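Local coordinates for metallo-beta-lactamase domain-containing protein (Thermotoga maritima, PDB 3H3E) that binds zinc through a metallo-beta-lactamase fold and is probably a metal-dependent hydrolase or transferase whose substrate is not established, at residues R139-T144 with I185-L190; D48-N53 with L79-K84. The protein carries 2 engineered substitutions. All blocks are in the same frame, centred on the assembly; numbering follows the deposited sequence.

Two ways of tying a loop to a helix appear in one chain here, one mainly polar and one mainly apolar. Contact 2 comes first in the sequence: residues 48-53, on helix 49-56, meet the loop that leads into strand 85-89 of the mixed sheet containing strands 64-66 and 13-19. Contact 1 opens only after contact 2 has closed, and fastens the loop between strands 130-133 and 147-150 to helix 185-193, beside the second mixed sheet. Their centres lie 31 Å apart, on opposite sides of the chain's centre. The nearest atoms are about 21 Å apart, so the two contacts do not touch, and each joins a loop to a helix beside a different mixed sheet of the metallo-beta-lactamase fold.

Contact 1 (R139-T144 with I185-L190)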
loop_
_atom_site.group_PDB
_atom_site.type_symbol
_atom_site.label_atom_id
_atom_site.label_comp_id
_atom_site.label_asym_id
_atom_site.label_seq_id
_atom_site.Cartn_x
_atom_site.Cartn_y
_atom_site.Cartn_z
ATOM N N ARG A 139 5.187 -15.779 -8.816
ATOM C CA ARG A 139 6.355 -16.611 -9.117
ATOM C C ARG A 139 6.515 -17.848 -8.231
ATOM O O ARG A 139 7.609 -18.121 -7.729
ATOM C CB ARG A 139 7.625 -15.772 -9.083
ATOM C CG ARG A 139 7.676 -14.756 -10.193
ATOM C CD ARG A 139 8.666 -13.655 -9.924
ATOM N NE ARG A 139 8.549 -12.613 -10.933
ATOM C CZ ARG A 139 7.891 -11.478 -10.757
ATOM N NH1 ARG A 139 7.298 -11.226 -9.595
ATOM N NH2 ARG A 139 7.831 -10.596 -11.743
ATOM N N GLY A 140 5.428 -18.596 -8.047
ATOM C CA GLY A 140 5.471 -19.814 -7.259
ATOM C C GLY A 140 5.233 -19.637 -5.767
ATOM O O GLY A 140 5.033 -20.620 -5.062
ATOM N N LYS A 141 5.263 -18.394 -5.282
ATOM C CA LYS A 141 4.944 -18.092 -3.882
ATOM C C LYS A 141 3.449 -17.895 -3.700
ATOM O O LYS A 141 2.731 -17.645 -4.659
ATOM C CB LYS A 141 5.696 -16.852 -3.392
ATOM C CG LYS A 141 7.211 -17.060 -3.269
ATOM C CD LYS A 141 7.929 -15.760 -2.927
ATOM C CE LYS A 141 7.384 -15.135 -1.639
ATOM N NZ LYS A 141 7.693 -13.672 -1.506
ATOM N N VAL A 142 2.978 -18.031 -2.469
ATOM C CA VAL A 142 1.575 -17.805 -2.149
ATOM C C VAL A 142 1.504 -16.991 -0.865
ATOM O O VAL A 142 2.364 -17.132 0.006
ATOM C CB VAL A 142 0.816 -19.121 -1.963
ATOM C CG1 VAL A 142 0.986 -20.001 -3.179
ATOM C CG2 VAL A 142 1.288 -19.842 -0.712
ATOM N N PRO A 143 0.483 -16.130 -0.742
ATOM C CA PRO A 143 0.431 -15.170 0.367
ATOM C C PRO A 143 0.557 -15.864 1.717
ATOM O O PRO A 143 0.037 -16.962 1.856
ATOM C CB PRO A 143 -0.951 -14.528 0.204
ATOM C CG PRO A 143 -1.248 -14.659 -1.240
ATOM C CD PRO A 143 -0.663 -15.980 -1.651
ATOM N N THR A 144 1.268 -15.257 2.670
ATOM C CA THR A 144 1.395 -15.842 4.005
ATOM C C THR A 144 0.176 -15.435 4.807
ATOM O O THR A 144 -0.481 -14.442 4.488
ATOM C CB THR A 144 2.705 -15.435 4.749
ATOM O OG1 THR A 144 2.776 -14.013 4.902
ATOM C CG2 THR A 144 3.927 -15.908 3.997
ATOM N N ILE A 185 6.449 -8.375 -1.689
ATOM C CA ILE A 185 6.999 -7.072 -2.052
ATOM C C ILE A 185 8.068 -7.251 -3.107
ATOM O O ILE A 185 8.235 -6.403 -3.983
ATOM C CB ILE A 185 7.546 -6.315 -0.838
ATOM C CG1 ILE A 185 8.058 -4.931 -1.233
ATOM C CG2 ILE A 185 8.664 -7.094 -0.200
ATOM C CD1 ILE A 185 7.148 -4.132 -2.063
ATOM N N ASP A 186 8.769 -8.375 -3.038
ATOM C CA ASP A 186 9.707 -8.767 -4.088
ATOM C C ASP A 186 9.037 -9.023 -5.444
ATOM O O ASP A 186 9.522 -8.564 -6.475
ATOM C CB ASP A 186 10.564 -9.968 -3.663
ATOM C CG ASP A 186 9.741 -11.212 -3.284
ATOM O OD1 ASP A 186 8.583 -11.087 -2.832
ATOM O OD2 ASP A 186 10.282 -12.337 -3.416
ATOM N N ASN A 187 7.927 -9.755 -5.448
ATOM C CA ASN A 187 7.167 -9.971 -6.684
ATOM C C ASN A 187 6.680 -8.661 -7.251
ATOM O O ASN A 187 6.648 -8.451 -8.462
ATOM C CB ASN A 187 5.981 -10.900 -6.431
ATOM C CG ASN A 187 6.407 -12.326 -6.307
ATOM O OD1 ASN A 187 7.344 -12.749 -6.976
ATOM N ND2 ASN A 187 5.747 -13.080 -5.438
ATOM N N ILE A 188 6.313 -7.774 -6.345
ATOM C CA ILE A 188 5.792 -6.480 -6.716
ATOM C C ILE A 188 6.870 -5.682 -7.416
ATOM O O ILE A 188 6.620 -5.071 -8.444
ATOM C CB ILE A 188 5.238 -5.746 -5.486
ATOM C CG1 ILE A 188 3.911 -6.401 -5.066
ATOM C CG2 ILE A 188 5.075 -4.279 -5.770
ATOM C CD1 ILE A 188 3.330 -5.912 -3.758
ATOM N N LEU A 189 8.083 -5.716 -6.880
ATOM C CA LEU A 189 9.177 -4.922 -7.446
ATOM C C LEU A 189 9.653 -5.476 -8.776
ATOM O O LEU A 189 9.946 -4.729 -9.694
ATOM C CB LEU A 189 10.344 -4.837 -6.467
ATOM C CG LEU A 189 10.088 -4.026 -5.189
ATOM C CD1 LEU A 189 11.350 -3.940 -4.377
ATOM C CD2 LEU A 189 9.610 -2.647 -5.543
ATOM N N LEU A 190 9.723 -6.796 -8.868
ATOM C CA LEU A 190 10.087 -7.468 -10.098
ATOM C C LEU A 190 9.056 -7.190 -11.180
ATOM O O LEU A 190 9.405 -6.984 -12.337
ATOM C CB LEU A 190 10.208 -8.972 -9.860
ATOM C CG LEU A 190 11.261 -9.450 -8.855
ATOM C CD1 LEU A 190 10.978 -10.875 -8.386
ATOM C CD2 LEU A 190 12.636 -9.359 -9.479
#
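Arg139 reaches from an irregular loop to helix 185-193 and grips one residue of it twice through a single nitrogen. NH1 donates to the side-chain OD1 of Asn187 at 3.0 Å along a nearly straight N-H line (162°), and also to the backbone O of Asn187 at 3.1 Å. The two acceptors are used differently: the donor meets the backbone oxygen on a lone pair, in the carbonyl plane, but sits 31° above the plane of the side-chain amide, not on a lone pair. Both acceptors stay close to the guanidinium plane, so the pair of bonds helps fix its rotation. One face of this group lies against Leu190, whose CB is 3.4 Å from Arg139 NH2.

Two residues along, Lys141 meets Asp186 tip to tip. Its chain bends at chi3 (57°), and NZ forms a salt bridge with OD1 of Asp186 at 3.0 Å; its hydrogen bonds to both oxygens are weak.

Farther out, NH2 of Arg139 makes a salt bridge to Asp191, and Asn137 OD1 accepts a bond from the backbone N of Arg139. The amide nitrogen of Asn187 is held by the carbonyl O of Arg183, which turns OD1 over to the arginine. Ile185 and Leu189 pack on helix 214-226.

Two cations of the loop meet Asp186 and Asp191 on the helix, while neutral Asn187 takes up arginine N-H groups between them. Such charge pairing probably favours the ionised state of all four groups and ties the loop to a helix whose Asn187 side chain is about 10 Å from that of zinc ligand His182.

Contact 2 (D48-N53 with L79-K84); sequences DVFLKN and LYLSGK
Tyr80 leaves the backbone of a short 3-10 segment with CG anti to its carbonyl carbon (chi1 -64°), a torsion that carries the ring across the start of helix 49-56. Its CB is the first atom to touch, lying 3.8 Å from CD1 of Leu51. At CG and CD1 the ring comes over Asp48, whose CB sits 3.4 Å from Tyr80 CD1. This is a CH-pi contact: Asp48 CB stands 3.7 Å from the centroid of the Tyr80 ring, only 20° off the ring normal though displaced toward the rim. Farther out, CE1 has both CB and OD2 of Asp48 nearby, while CD2 and CE2, across the ring, have the backbone N of Asp48 over the same face. CZ, the last ring atom before the hydroxyl, also lies near that nitrogen.

The carboxylate of Asp48 is tilted 37° from the ring plane and turned to its own helix, where Lys52 NZ forms a salt bridge with Asp48 OD1 at 3.0 Å. Although Asp48 occupies the N-cap position, its side chain makes no capping bond; its methylene serves the tyrosine face and its charged end serves the lysine one turn on.

Next to the tyrosine, apolar side chains make most of the contact. Leu81 meets Phe50 tip to tip, its CG lying at the ring edge, 3.9 Å from Phe50 CZ. CD2 of Leu81 also slides past CD2 of Leu51 at 4.1 Å. Phe50 continues inward to Leu18 and Cys19 of strand 13-19, and Asn114 binds the backbone of Leu81 and Lys84.

The arrangement belongs to the alpha-beta/beta-alpha sandwich of metallo-beta-lactamases, two mixed sheets with helices on their outer faces: helix 49-56 is joined to the loop entering strand 85-89, in the same sheet as strand 13-19, away from the zinc site.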
loop_
_atom_site.group_PDB
_atom_site.type_symbol
_atom_site.label_atom_id
_atom_site.label_comp_id
_atom_site.label_asym_id
_atom_site.label_seq_id
_atom_site.Cartn_x
_atom_site.Cartn_y
_atom_site.Cartn_z
ATOM N N ASP A 48 -11.147 7.443 10.918
ATOM C CA ASP A 48 -10.934 8.816 10.458
ATOM C C ASP A 48 -9.602 9.385 10.906
ATOM O O ASP A 48 -9.359 10.582 10.771
ATOM C CB ASP A 48 -12.072 9.735 10.914
ATOM C CG ASP A 48 -12.219 9.781 12.424
ATOM O OD1 ASP A 48 -11.466 9.074 13.132
ATOM O OD2 ASP A 48 -13.087 10.532 12.908
ATOM N N VAL A 49 -8.739 8.526 11.433
ATOM C CA VAL A 49 -7.397 8.949 11.810
ATOM C C VAL A 49 -6.666 9.697 10.693
ATOM O O VAL A 49 -6.044 10.721 10.936
ATOM C CB VAL A 49 -6.547 7.772 12.310
ATOM C CG1 VAL A 49 -5.072 8.140 12.327
ATOM C CG2 VAL A 49 -7.009 7.362 13.684
ATOM N N PHE A 50 -6.744 9.201 9.468
ATOM C CA PHE A 50 -6.108 9.897 8.361
ATOM C C PHE A 50 -6.599 11.344 8.209
ATOM O O PHE A 50 -5.805 12.234 7.926
ATOM C CB PHE A 50 -6.245 9.105 7.052
ATOM C CG PHE A 50 -7.619 9.163 6.430
ATOM C CD1 PHE A 50 -8.718 8.630 7.080
ATOM C CD2 PHE A 50 -7.801 9.718 5.171
ATOM C CE1 PHE A 50 -9.985 8.679 6.500
ATOM C CE2 PHE A 50 -9.056 9.754 4.589
ATOM C CZ PHE A 50 -10.156 9.235 5.263
ATOM N N LEU A 51 -7.896 11.579 8.416
ATOM C CA LEU A 51 -8.477 12.918 8.275
ATOM C C LEU A 51 -8.025 13.848 9.370
ATOM O O LEU A 51 -7.794 15.037 9.147
ATOM C CB LEU A 51 -9.993 12.856 8.352
ATOM C CG LEU A 51 -10.752 12.529 7.077
ATOM C CD1 LEU A 51 -12.238 12.324 7.393
ATOM C CD2 LEU A 51 -10.549 13.641 6.083
ATOM N N LYS A 52 -7.948 13.304 10.577
ATOM C CA LYS A 52 -7.600 14.098 11.734
ATOM C C LYS A 52 -6.145 14.518 11.625
ATOM O O LYS A 52 -5.799 15.666 11.910
ATOM C CB LYS A 52 -7.870 13.317 13.006
ATOM C CG LYS A 52 -9.336 13.009 13.211
ATOM C CD LYS A 52 -9.658 12.830 14.688
ATOM C CE LYS A 52 -9.875 11.373 15.083
ATOM N NZ LYS A 52 -11.318 11.092 15.363
ATOM N N ASN A 53 -5.298 13.596 11.176
ATOM C CA ASN A 53 -3.900 13.922 10.899
ATOM C C ASN A 53 -3.766 14.939 9.782
ATOM O O ASN A 53 -2.969 15.865 9.877
ATOM C CB ASN A 53 -3.079 12.665 10.597
ATOM C CG ASN A 53 -2.872 11.804 11.832
ATOM O OD1 ASN A 53 -2.922 12.299 12.963
ATOM N ND2 ASN A 53 -2.651 10.512 11.625
ATOM N N LEU A 79 -15.349 5.380 4.670
ATOM C CA LEU A 79 -16.621 5.598 5.330
ATOM C C LEU A 79 -16.744 7.022 5.821
ATOM O O LEU A 79 -17.812 7.431 6.256
ATOM C CB LEU A 79 -16.767 4.644 6.513
ATOM C CG LEU A 79 -16.738 3.172 6.101
ATOM C CD1 LEU A 79 -16.950 2.271 7.312
ATOM C CD2 LEU A 79 -17.788 2.924 5.047
ATOM N N TYR A 80 -15.648 7.765 5.763
ATOM C CA TYR A 80 -15.614 9.134 6.255
ATOM C C TYR A 80 -15.460 10.138 5.124
ATOM O O TYR A 80 -15.311 11.330 5.365
ATOM C CB TYR A 80 -14.470 9.311 7.263
ATOM C CG TYR A 80 -14.650 8.481 8.504
ATOM C CD1 TYR A 80 -15.200 9.036 9.664
ATOM C CD2 TYR A 80 -14.305 7.131 8.517
ATOM C CE1 TYR A 80 -15.388 8.274 10.809
ATOM C CE2 TYR A 80 -14.490 6.356 9.660
ATOM C CZ TYR A 80 -15.036 6.936 10.798
ATOM O OH TYR A 80 -15.212 6.184 11.926
ATOM N N LEU A 81 -15.483 9.645 3.889
ATOM C CA LEU A 81 -15.376 10.507 2.718
ATOM C C LEU A 81 -16.624 10.404 1.848
ATOM O O LEU A 81 -17.306 9.380 1.852
ATOM C CB LEU A 81 -14.135 10.156 1.898
ATOM C CG LEU A 81 -12.790 10.255 2.623
ATOM C CD1 LEU A 81 -11.688 9.721 1.735
ATOM C CD2 LEU A 81 -12.491 11.695 3.078
ATOM N N SER A 82 -16.920 11.489 1.132
ATOM C CA SER A 82 -17.965 11.519 0.133
ATOM C C SER A 82 -17.409 12.197 -1.121
ATOM O O SER A 82 -16.540 13.072 -1.051
ATOM C CB SER A 82 -19.183 12.306 0.628
ATOM O OG SER A 82 -19.568 11.970 1.946
ATOM N N GLY A 83 -17.921 11.789 -2.273
ATOM C CA GLY A 83 -17.620 12.456 -3.523
ATOM C C GLY A 83 -16.238 12.207 -4.084
ATOM O O GLY A 83 -15.846 12.828 -5.062
ATOM N N LYS A 84 -15.483 11.310 -3.465
ATOM C CA LYS A 84 -14.171 10.961 -3.990
ATOM C C LYS A 84 -14.337 10.031 -5.178
ATOM O O LYS A 84 -15.380 9.411 -5.352
ATOM C CB LYS A 84 -13.311 10.291 -2.914
ATOM C CG LYS A 84 -13.157 11.115 -1.640
ATOM C CD LYS A 84 -12.304 12.356 -1.847
ATOM C CE LYS A 84 -12.483 13.327 -0.709
ATOM N NZ LYS A 84 -11.676 14.565 -0.862
#